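PDB 3NRE: aldose 1-epimerase from Escherichia coli, which probably interconverts the alpha and beta anomers of aldose sugars. Local coordinates for residues Y5-V16 with C94-L104; D29-G37 with W148-P156. All coordinates share one frame; numbering follows the deposited sequence.

Interaction 1 (Y5-V16 with C94-L104); sequences YTLSHGSLKLDV and CVSHSDDSLCL
Tyr5 lies against four side chains of 94-104, and its atoms meet them in order from root to tip. CB sits over one face of the His97 imidazole, 4.2 Å from the ring centroid, and touches both methyls of Leu102. CG comes next, 3.7 Å from Leu102 CD1, whose methyl makes an off-centre CH-pi contact with the phenol. On one flank the ring turns its CD1 edge to the His97 face, the two ring planes being nearly perpendicular (88°) in an offset edge-to-face pair; on the other, CE2 reaches Leu104 CD2. Cys94 takes the far end: its sulfur stands obliquely beside the ring, 4.4 Å from the centroid, while its CB meets Tyr5 OH at 3.3 Å. That hydroxyl also hydrogen-bonds a water.

His97 carries its CG anti to the backbone N (chi1 -178°), which swings the imidazole over to strand 4-9. There NE2 donates to Thr6 O at 2.9 Å, the acceptor lying in the imidazole plane although the donor stands above the carbonyl plane. Further along, Ser8 N donates to Asp99 O (2.9 Å), and Leu7 packs its CD2 methyl against Ser98 O at 3.2 Å. The Val16 and Leu102 side chains reach toward each other tip to tip, with Leu102 CD2 3.5 Å from Val16 CB, and Phe121 of strand 114-123 adds to this apolar layer.

Thus the hairpin 4-9/12-17, closed by a type II' turn, at one end of the four-stranded sheet packs on the bulged hairpin 93-97/101-109 at one end of the nine-stranded sheet, within the all-beta galactose mutarotase-like fold.

Interaction 2 (D29-G37 with W148-P156); sequences DTTPLLRPG and WHPYFPLSP
Leu34 and Phe152 approach to 4.6 Å between their CA atoms, and a single backbone hydrogen bond ties the segments beside them, from Arg35 N to Tyr151 O at 2.9 Å and nearly straight (168°). The main side-chain pair grows from the same two residues. Arg35 and Tyr151 run side by side in the same direction, and the guanidinium lies flat on the phenol with the planes 8° apart and the centres separated by 3.8 Å, a stacked cation-pi pair. NH2 is poised over the middle of the ring, while CZ sits 3.5 Å from Tyr151 CD2. A bend at chi3 (76°) in an otherwise extended arginine chain lays the group down in this way. NH2 also donates to the carbonyls of Ala46 and Thr44, so the charged end is held by hydrogen bonds as well as by the stack; Phe250 adds a second cation-pi contact to Arg35 and meets Tyr151 edge-to-face. An alanine in place of Tyr151 would remove the whole phenol and is likely to leave one guanidinium face without its aromatic platform and Phe250 without its edge-to-face partner.

Leu34 serves the apolar side: its CD2 methyl rests over a face of the Phe152 ring, 3.6 Å from Phe152 CE1, and touches Pro150 CB at 4.0 Å. Pro153 closes the end of the contact, its CD lying 3.4 Å from Leu33 O.

The contact fastens segment 32-35 to strand 142-153 of the neighbouring sheet. PEG, probably from the crystallisation liquor, lies about 3 Å from the Tyr151 side chain, and His149 NE2 hydrogen-bonds PEG as well; this is consistent with the arrangement lining the sugar-binding cleft of a mutarotase-type beta-sandwich.

The four-stranded sheet that starts with strand 4-9 and ends with strand 31-32 takes part in both contacts, using opposite ends. Interaction 1 packs its hairpin 4-9/12-17 on the hairpin 93-97/101-109 of the nine-stranded sheet, and is partly buried, with an exposed rim around His97 and Asp99; interaction 2 runs from segment 32-35 to strand 142-153 of a third sheet, and is buried. Their centres are 18 Å apart, yet they touch: Leu12 CD2 packs on Leu33 CD1 at 3.9 Å, and a probable hydrogen bond links Ser11 and Asp29. The outer contact mixes aromatic, aliphatic and water-mediated chemistry with a histidine N-H to backbone carbonyl bond, whereas the inner one centres on a cation-pi stack.

Interaction 1 (Y5-V16 with C94-L104)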
loop_
_atom_site.group_PDB
_atom_site.type_symbol
_atom_site.label_atom_id
_atom_site.label_comp_id
_atom_site.label_asym_id
_atom_site.label_seq_id
_atom_site.Cartn_x
_atom_site.Cartn_y
_atom_site.Cartn_z
ATOM N N TYR A 5 18.507 5.087 -3.689
ATOM C CA TYR A 5 19.294 4.638 -2.532
ATOM C C TYR A 5 19.242 3.127 -2.479
ATOM O O TYR A 5 18.165 2.552 -2.559
ATOM C CB TYR A 5 18.670 5.184 -1.214
ATOM C CG TYR A 5 18.545 6.693 -1.201
ATOM C CD1 TYR A 5 19.613 7.464 -0.822
ATOM C CD2 TYR A 5 17.379 7.334 -1.600
ATOM C CE1 TYR A 5 19.540 8.851 -0.847
ATOM C CE2 TYR A 5 17.290 8.745 -1.582
ATOM C CZ TYR A 5 18.406 9.463 -1.236
ATOM O OH TYR A 5 18.383 10.852 -1.222
ATOM N N THR A 6 20.389 2.476 -2.331
ATOM C CA THR A 6 20.452 1.021 -2.285
ATOM C C THR A 6 20.828 0.579 -0.869
ATOM O O THR A 6 21.733 1.159 -0.280
ATOM C CB THR A 6 21.446 0.498 -3.254
ATOM O OG1 THR A 6 21.005 0.877 -4.562
ATOM C CG2 THR A 6 21.602 -1.056 -3.151
ATOM N N LEU A 7 20.123 -0.436 -0.386
ATOM C CA LEU A 7 20.468 -1.134 0.880
ATOM C C LEU A 7 20.732 -2.556 0.550
ATOM O O LEU A 7 20.137 -3.107 -0.335
ATOM C CB LEU A 7 19.273 -1.151 1.832
ATOM C CG LEU A 7 18.649 0.146 2.262
ATOM C CD1 LEU A 7 17.675 -0.162 3.390
ATOM C CD2 LEU A 7 19.772 1.069 2.699
ATOM N N SER A 8 21.566 -3.222 1.340
ATOM C CA SER A 8 21.732 -4.626 1.158
ATOM C C SER A 8 22.137 -5.312 2.461
ATOM O O SER A 8 22.705 -4.692 3.349
ATOM C CB SER A 8 22.751 -4.919 0.061
ATOM O OG SER A 8 24.037 -4.401 0.344
ATOM N N HIS A 9 21.778 -6.585 2.547
ATOM C CA HIS A 9 22.243 -7.448 3.627
ATOM C C HIS A 9 22.218 -8.858 3.101
ATOM O O HIS A 9 21.158 -9.357 2.710
ATOM C CB HIS A 9 21.316 -7.338 4.823
ATOM C CG HIS A 9 21.904 -7.802 6.119
ATOM N ND1 HIS A 9 22.113 -6.951 7.184
ATOM C CD2 HIS A 9 22.270 -9.036 6.545
ATOM C CE1 HIS A 9 22.630 -7.632 8.196
ATOM N NE2 HIS A 9 22.737 -8.898 7.834
ATOM N N GLY A 10 23.367 -9.529 3.154
ATOM C CA GLY A 10 23.446 -10.884 2.649
ATOM C C GLY A 10 23.117 -10.861 1.159
ATOM O O GLY A 10 23.682 -10.087 0.409
ATOM N N SER A 11 22.140 -11.667 0.755
ATOM C CA SER A 11 21.746 -11.790 -0.647
ATOM C C SER A 11 20.573 -10.858 -0.971
ATOM O O SER A 11 20.116 -10.805 -2.119
ATOM C CB SER A 11 21.389 -13.254 -0.980
ATOM O OG SER A 11 20.192 -13.687 -0.330
ATOM N N LEU A 12 20.084 -10.147 0.040
ATOM C CA LEU A 12 18.919 -9.224 -0.173
ATOM C C LEU A 12 19.370 -7.833 -0.534
ATOM O O LEU A 12 20.300 -7.313 0.056
ATOM C CB LEU A 12 18.064 -9.061 1.073
ATOM C CG LEU A 12 17.220 -10.238 1.528
ATOM C CD1 LEU A 12 16.345 -9.754 2.715
ATOM C CD2 LEU A 12 16.374 -10.804 0.408
ATOM N N LYS A 13 18.676 -7.235 -1.488
ATOM C CA LYS A 13 19.007 -5.891 -1.967
ATOM C C LYS A 13 17.709 -5.143 -2.173
ATOM O O LYS A 13 16.748 -5.700 -2.697
ATOM C CB LYS A 13 19.748 -5.959 -3.288
ATOM C CG LYS A 13 20.247 -4.547 -3.734
ATOM C CD LYS A 13 21.197 -4.590 -4.939
ATOM C CE LYS A 13 20.454 -4.800 -6.231
ATOM N NZ LYS A 13 21.293 -4.425 -7.495
ATOM N N LEU A 14 17.707 -3.884 -1.765
ATOM C CA LEU A 14 16.555 -3.009 -1.910
ATOM C C LEU A 14 16.984 -1.684 -2.543
ATOM O O LEU A 14 17.950 -1.075 -2.122
ATOM C CB LEU A 14 15.961 -2.718 -0.516
ATOM C CG LEU A 14 14.656 -1.928 -0.407
ATOM C CD1 LEU A 14 13.493 -2.829 -0.745
ATOM C CD2 LEU A 14 14.467 -1.229 0.980
ATOM N N ASP A 15 16.231 -1.218 -3.519
ATOM C CA ASP A 15 16.412 0.130 -4.082
ATOM C C ASP A 15 15.183 0.982 -3.732
ATOM O O ASP A 15 14.050 0.510 -3.856
ATOM C CB ASP A 15 16.514 0.056 -5.610
ATOM C CG ASP A 15 17.880 -0.396 -6.110
ATOM O OD1 ASP A 15 18.819 -0.639 -5.292
ATOM O OD2 ASP A 15 18.057 -0.450 -7.366
ATOM N N VAL A 16 15.413 2.238 -3.323
ATOM C CA VAL A 16 14.348 3.160 -2.917
ATOM C C VAL A 16 14.585 4.498 -3.577
ATOM O O VAL A 16 15.720 4.946 -3.637
ATOM C CB VAL A 16 14.308 3.400 -1.385
ATOM C CG1 VAL A 16 13.206 4.389 -0.991
ATOM C CG2 VAL A 16 14.168 2.075 -0.621
ATOM N N CYS A 94 16.107 12.513 2.108
ATOM C CA CYS A 94 16.788 11.496 2.897
ATOM C C CYS A 94 17.397 12.134 4.164
ATOM O O CYS A 94 18.100 13.121 4.045
ATOM C CB CYS A 94 17.866 10.802 2.019
ATOM S SG CYS A 94 18.861 9.634 2.904
ATOM N N VAL A 95 17.097 11.556 5.326
ATOM C CA VAL A 95 17.706 11.957 6.625
ATOM C C VAL A 95 18.714 10.926 7.169
ATOM O O VAL A 95 19.499 11.215 8.094
ATOM C CB VAL A 95 16.625 12.313 7.677
ATOM C CG1 VAL A 95 15.891 13.568 7.223
ATOM C CG2 VAL A 95 15.668 11.158 7.879
ATOM N N SER A 96 18.721 9.704 6.646
ATOM C CA SER A 96 19.725 8.706 7.016
ATOM C C SER A 96 19.822 7.627 5.972
ATOM O O SER A 96 18.807 7.239 5.407
ATOM C CB SER A 96 19.431 8.000 8.370
ATOM O OG SER A 96 18.400 6.985 8.286
ATOM N N HIS A 97 21.046 7.144 5.761
ATOM C CA HIS A 97 21.281 6.041 4.837
ATOM C C HIS A 97 22.516 5.330 5.286
ATOM O O HIS A 97 23.583 5.909 5.347
ATOM C CB HIS A 97 21.431 6.569 3.402
ATOM C CG HIS A 97 21.629 5.501 2.357
ATOM N ND1 HIS A 97 22.173 5.789 1.113
ATOM C CD2 HIS A 97 21.348 4.170 2.343
ATOM C CE1 HIS A 97 22.209 4.692 0.384
ATOM N NE2 HIS A 97 21.726 3.686 1.093
ATOM N N SER A 98 22.350 4.063 5.615
ATOM C CA SER A 98 23.460 3.199 5.959
ATOM C C SER A 98 23.396 1.967 5.084
ATOM O O SER A 98 22.533 1.871 4.212
ATOM C CB SER A 98 23.393 2.803 7.444
ATOM O OG SER A 98 22.478 1.745 7.638
ATOM N N ASP A 99 24.298 1.023 5.298
ATOM C CA ASP A 99 24.303 -0.165 4.467
ATOM C C ASP A 99 22.982 -0.942 4.448
ATOM O O ASP A 99 22.610 -1.441 3.399
ATOM C CB ASP A 99 25.472 -1.088 4.833
ATOM C CG ASP A 99 26.818 -0.517 4.390
ATOM O OD1 ASP A 99 26.849 0.431 3.544
ATOM O OD2 ASP A 99 27.838 -1.038 4.881
ATOM N N ASP A 100 22.277 -1.000 5.573
ATOM C CA ASP A 100 21.052 -1.805 5.678
ATOM C C ASP A 100 19.847 -1.017 6.202
ATOM O O ASP A 100 18.838 -1.628 6.558
ATOM C CB ASP A 100 21.313 -3.038 6.572
ATOM C CG ASP A 100 21.769 -2.665 7.998
ATOM O OD1 ASP A 100 21.709 -1.472 8.378
ATOM O OD2 ASP A 100 22.221 -3.571 8.744
ATOM N N SER A 101 19.943 0.317 6.253
ATOM C CA SER A 101 18.817 1.174 6.637
ATOM C C SER A 101 18.751 2.521 5.892
ATOM O O SER A 101 19.760 3.079 5.424
ATOM C CB SER A 101 18.837 1.439 8.152
ATOM O OG SER A 101 19.831 2.399 8.455
ATOM N N LEU A 102 17.525 3.022 5.771
ATOM C CA LEU A 102 17.244 4.268 5.095
ATOM C C LEU A 102 16.033 4.908 5.777
ATOM O O LEU A 102 15.101 4.209 6.183
ATOM C CB LEU A 102 16.892 3.990 3.605
ATOM C CG LEU A 102 16.560 5.219 2.754
ATOM C CD1 LEU A 102 17.808 6.023 2.413
ATOM C CD2 LEU A 102 15.858 4.792 1.478
ATOM N N CYS A 103 16.065 6.228 5.903
ATOM C CA CYS A 103 14.933 7.018 6.344
ATOM C C CYS A 103 14.743 8.255 5.451
ATOM O O CYS A 103 15.678 9.011 5.173
ATOM C CB CYS A 103 15.121 7.445 7.804
ATOM S SG CYS A 103 13.625 8.259 8.432
ATOM N N LEU A 104 13.517 8.399 4.943
ATOM C CA LEU A 104 13.091 9.513 4.143
ATOM C C LEU A 104 11.944 10.252 4.858
ATOM O O LEU A 104 11.152 9.644 5.584
ATOM C CB LEU A 104 12.512 9.025 2.824
ATOM C CG LEU A 104 13.350 8.081 1.979
ATOM C CD1 LEU A 104 12.579 7.608 0.725
ATOM C CD2 LEU A 104 14.664 8.745 1.577
HETATM O O HOH W 1 16.415 12.609 -1.323
HETATM O O HOH W 2 24.464 -2.061 1.270
#

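Interaction 2 (D29-G37 with W148-P156)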
loop_
_atom_site.group_PDB
_atom_site.type_symbol
_atom_site.label_atom_id
_atom_site.label_comp_id
_atom_site.label_asym_id
_atom_site.label_seq_id
_atom_site.Cartn_x
_atom_site.Cartn_y
_atom_site.Cartn_z
ATOM N N ASP A 29 19.419 -12.251 -4.392
ATOM C CA ASP A 29 20.308 -12.508 -5.534
ATOM C C ASP A 29 19.671 -11.792 -6.739
ATOM O O ASP A 29 19.340 -10.617 -6.596
ATOM C CB ASP A 29 20.527 -14.032 -5.761
ATOM C CG ASP A 29 21.390 -14.653 -4.689
ATOM O OD1 ASP A 29 22.344 -13.951 -4.266
ATOM O OD2 ASP A 29 21.128 -15.814 -4.270
ATOM N N THR A 30 19.437 -12.480 -7.866
ATOM C CA THR A 30 18.841 -11.862 -9.062
ATOM C C THR A 30 17.308 -12.081 -9.152
ATOM O O THR A 30 16.676 -11.650 -10.124
ATOM C CB THR A 30 19.503 -12.367 -10.343
ATOM O OG1 THR A 30 19.299 -13.782 -10.444
ATOM C CG2 THR A 30 21.044 -12.038 -10.349
ATOM N N THR A 31 16.721 -12.694 -8.122
ATOM C CA THR A 31 15.293 -13.033 -8.091
ATOM C C THR A 31 14.481 -11.848 -7.535
ATOM O O THR A 31 14.708 -11.394 -6.424
ATOM C CB THR A 31 14.983 -14.292 -7.195
ATOM O OG1 THR A 31 15.784 -15.397 -7.605
ATOM C CG2 THR A 31 13.458 -14.705 -7.253
ATOM N N PRO A 32 13.530 -11.340 -8.328
ATOM C CA PRO A 32 12.709 -10.240 -7.846
ATOM C C PRO A 32 11.639 -10.721 -6.911
ATOM O O PRO A 32 10.912 -11.680 -7.222
ATOM C CB PRO A 32 12.104 -9.634 -9.099
ATOM C CG PRO A 32 12.392 -10.553 -10.213
ATOM C CD PRO A 32 13.373 -11.582 -9.778
ATOM N N LEU A 33 11.617 -10.115 -5.741
ATOM C CA LEU A 33 10.601 -10.423 -4.727
ATOM C C LEU A 33 9.400 -9.535 -4.885
ATOM O O LEU A 33 8.281 -9.891 -4.498
ATOM C CB LEU A 33 11.211 -10.254 -3.334
ATOM C CG LEU A 33 12.486 -11.073 -3.089
ATOM C CD1 LEU A 33 13.053 -10.760 -1.719
ATOM C CD2 LEU A 33 12.230 -12.626 -3.257
ATOM N N LEU A 34 9.667 -8.290 -5.298
ATOM C CA LEU A 34 8.640 -7.376 -5.766
ATOM C C LEU A 34 8.938 -7.126 -7.245
ATOM O O LEU A 34 10.063 -7.325 -7.741
ATOM C CB LEU A 34 8.716 -6.039 -5.005
ATOM C CG LEU A 34 8.407 -5.952 -3.519
ATOM C CD1 LEU A 34 8.651 -4.552 -2.940
ATOM C CD2 LEU A 34 6.943 -6.463 -3.274
ATOM N N ARG A 35 7.918 -6.693 -7.978
ATOM C CA ARG A 35 8.051 -6.371 -9.354
ATOM C C ARG A 35 9.165 -5.311 -9.487
ATOM O O ARG A 35 9.086 -4.298 -8.853
ATOM C CB ARG A 35 6.726 -5.770 -9.872
ATOM C CG ARG A 35 6.789 -5.251 -11.259
ATOM C CD ARG A 35 5.542 -4.544 -11.708
ATOM N NE ARG A 35 5.426 -3.205 -11.139
ATOM C CZ ARG A 35 4.483 -2.354 -11.519
ATOM N NH1 ARG A 35 3.575 -2.742 -12.386
ATOM N NH2 ARG A 35 4.409 -1.145 -11.004
ATOM N N PRO A 36 10.142 -5.512 -10.375
ATOM C CA PRO A 36 11.176 -4.473 -10.513
ATOM C C PRO A 36 10.565 -3.163 -10.983
ATOM O O PRO A 36 9.803 -3.183 -11.958
ATOM C CB PRO A 36 12.121 -5.060 -11.598
ATOM C CG PRO A 36 12.010 -6.476 -11.407
ATOM C CD PRO A 36 10.533 -6.730 -11.097
ATOM N N GLY A 37 10.931 -2.050 -10.333
ATOM C CA GLY A 37 10.487 -0.734 -10.808
ATOM C C GLY A 37 11.160 -0.243 -12.055
ATOM O O GLY A 37 12.273 -0.663 -12.411
ATOM N N TRP A 148 0.456 0.594 2.386
ATOM C CA TRP A 148 1.349 0.462 1.257
ATOM C C TRP A 148 0.675 -0.261 0.138
ATOM O O TRP A 148 -0.325 -0.978 0.316
ATOM C CB TRP A 148 2.615 -0.328 1.648
ATOM C CG TRP A 148 3.557 0.358 2.564
ATOM C CD1 TRP A 148 4.654 1.143 2.241
ATOM C CD2 TRP A 148 3.499 0.318 3.996
ATOM N NE1 TRP A 148 5.266 1.596 3.422
ATOM C CE2 TRP A 148 4.581 1.100 4.493
ATOM C CE3 TRP A 148 2.618 -0.278 4.917
ATOM C CZ2 TRP A 148 4.806 1.271 5.859
ATOM C CZ3 TRP A 148 2.821 -0.089 6.263
ATOM C CH2 TRP A 148 3.932 0.667 6.725
ATOM N N HIS A 149 1.293 -0.083 -1.035
ATOM C CA HIS A 149 0.791 -0.611 -2.281
ATOM C C HIS A 149 1.879 -1.369 -3.019
ATOM O O HIS A 149 2.434 -0.874 -4.010
ATOM C CB HIS A 149 0.204 0.555 -3.072
ATOM C CG HIS A 149 -0.599 0.168 -4.262
ATOM N ND1 HIS A 149 -0.034 -0.402 -5.378
ATOM C CD2 HIS A 149 -1.901 0.379 -4.571
ATOM C CE1 HIS A 149 -0.959 -0.559 -6.316
ATOM N NE2 HIS A 149 -2.096 -0.071 -5.856
ATOM N N PRO A 150 2.236 -2.565 -2.523
ATOM C CA PRO A 150 3.279 -3.335 -3.199
ATOM C C PRO A 150 2.772 -4.081 -4.416
ATOM O O PRO A 150 1.635 -4.594 -4.421
ATOM C CB PRO A 150 3.780 -4.282 -2.099
ATOM C CG PRO A 150 2.635 -4.430 -1.194
ATOM C CD PRO A 150 1.841 -3.195 -1.250
ATOM N N TYR A 151 3.647 -4.182 -5.406
ATOM C CA TYR A 151 3.427 -4.927 -6.604
ATOM C C TYR A 151 4.277 -6.191 -6.568
ATOM O O TYR A 151 5.518 -6.114 -6.519
ATOM C CB TYR A 151 3.866 -4.126 -7.819
ATOM C CG TYR A 151 3.045 -2.871 -8.116
ATOM C CD1 TYR A 151 3.306 -1.668 -7.446
ATOM C CD2 TYR A 151 2.064 -2.878 -9.088
ATOM C CE1 TYR A 151 2.561 -0.508 -7.749
ATOM C CE2 TYR A 151 1.357 -1.714 -9.395
ATOM C CZ TYR A 151 1.595 -0.577 -8.709
ATOM O OH TYR A 151 0.891 0.581 -9.016
ATOM N N PHE A 152 3.627 -7.355 -6.597
ATOM C CA PHE A 152 4.334 -8.639 -6.573
ATOM C C PHE A 152 4.334 -9.298 -7.948
ATOM O O PHE A 152 3.383 -9.172 -8.697
ATOM C CB PHE A 152 3.618 -9.594 -5.635
ATOM C CG PHE A 152 3.632 -9.163 -4.205
ATOM C CD1 PHE A 152 4.726 -9.456 -3.407
ATOM C CD2 PHE A 152 2.601 -8.435 -3.681
ATOM C CE1 PHE A 152 4.784 -9.033 -2.088
ATOM C CE2 PHE A 152 2.631 -8.036 -2.335
ATOM C CZ PHE A 152 3.717 -8.355 -1.535
ATOM N N PRO A 153 5.381 -10.102 -8.263
ATOM C CA PRO A 153 5.415 -10.849 -9.496
ATOM C C PRO A 153 4.238 -11.814 -9.507
ATOM O O PRO A 153 3.861 -12.331 -8.470
ATOM C CB PRO A 153 6.725 -11.629 -9.427
ATOM C CG PRO A 153 7.457 -11.033 -8.232
ATOM C CD PRO A 153 6.552 -10.315 -7.402
ATOM N N LEU A 154 3.703 -12.064 -10.676
ATOM C CA LEU A 154 2.631 -13.066 -10.798
ATOM C C LEU A 154 2.974 -14.133 -11.785
ATOM O O LEU A 154 3.338 -13.835 -12.918
ATOM C CB LEU A 154 1.332 -12.377 -11.255
ATOM C CG LEU A 154 0.053 -13.193 -11.368
ATOM C CD1 LEU A 154 -0.294 -13.877 -10.042
ATOM C CD2 LEU A 154 -1.161 -12.340 -11.815
ATOM N N SER A 155 2.817 -15.385 -11.347
ATOM C CA SER A 155 3.005 -16.564 -12.156
ATOM C C SER A 155 1.703 -17.360 -12.145
ATOM O O SER A 155 0.934 -17.233 -11.178
ATOM C CB SER A 155 4.151 -17.391 -11.547
ATOM O OG SER A 155 4.048 -18.748 -11.875
ATOM N N PRO A 156 1.473 -18.218 -13.181
ATOM C CA PRO A 156 0.322 -19.123 -13.154
ATOM C C PRO A 156 0.338 -19.947 -11.886
ATOM O O PRO A 156 -0.714 -20.389 -11.448
ATOM C CB PRO A 156 0.533 -20.027 -14.374
ATOM C CG PRO A 156 1.352 -19.250 -15.297
ATOM C CD PRO A 156 2.209 -18.307 -14.455
#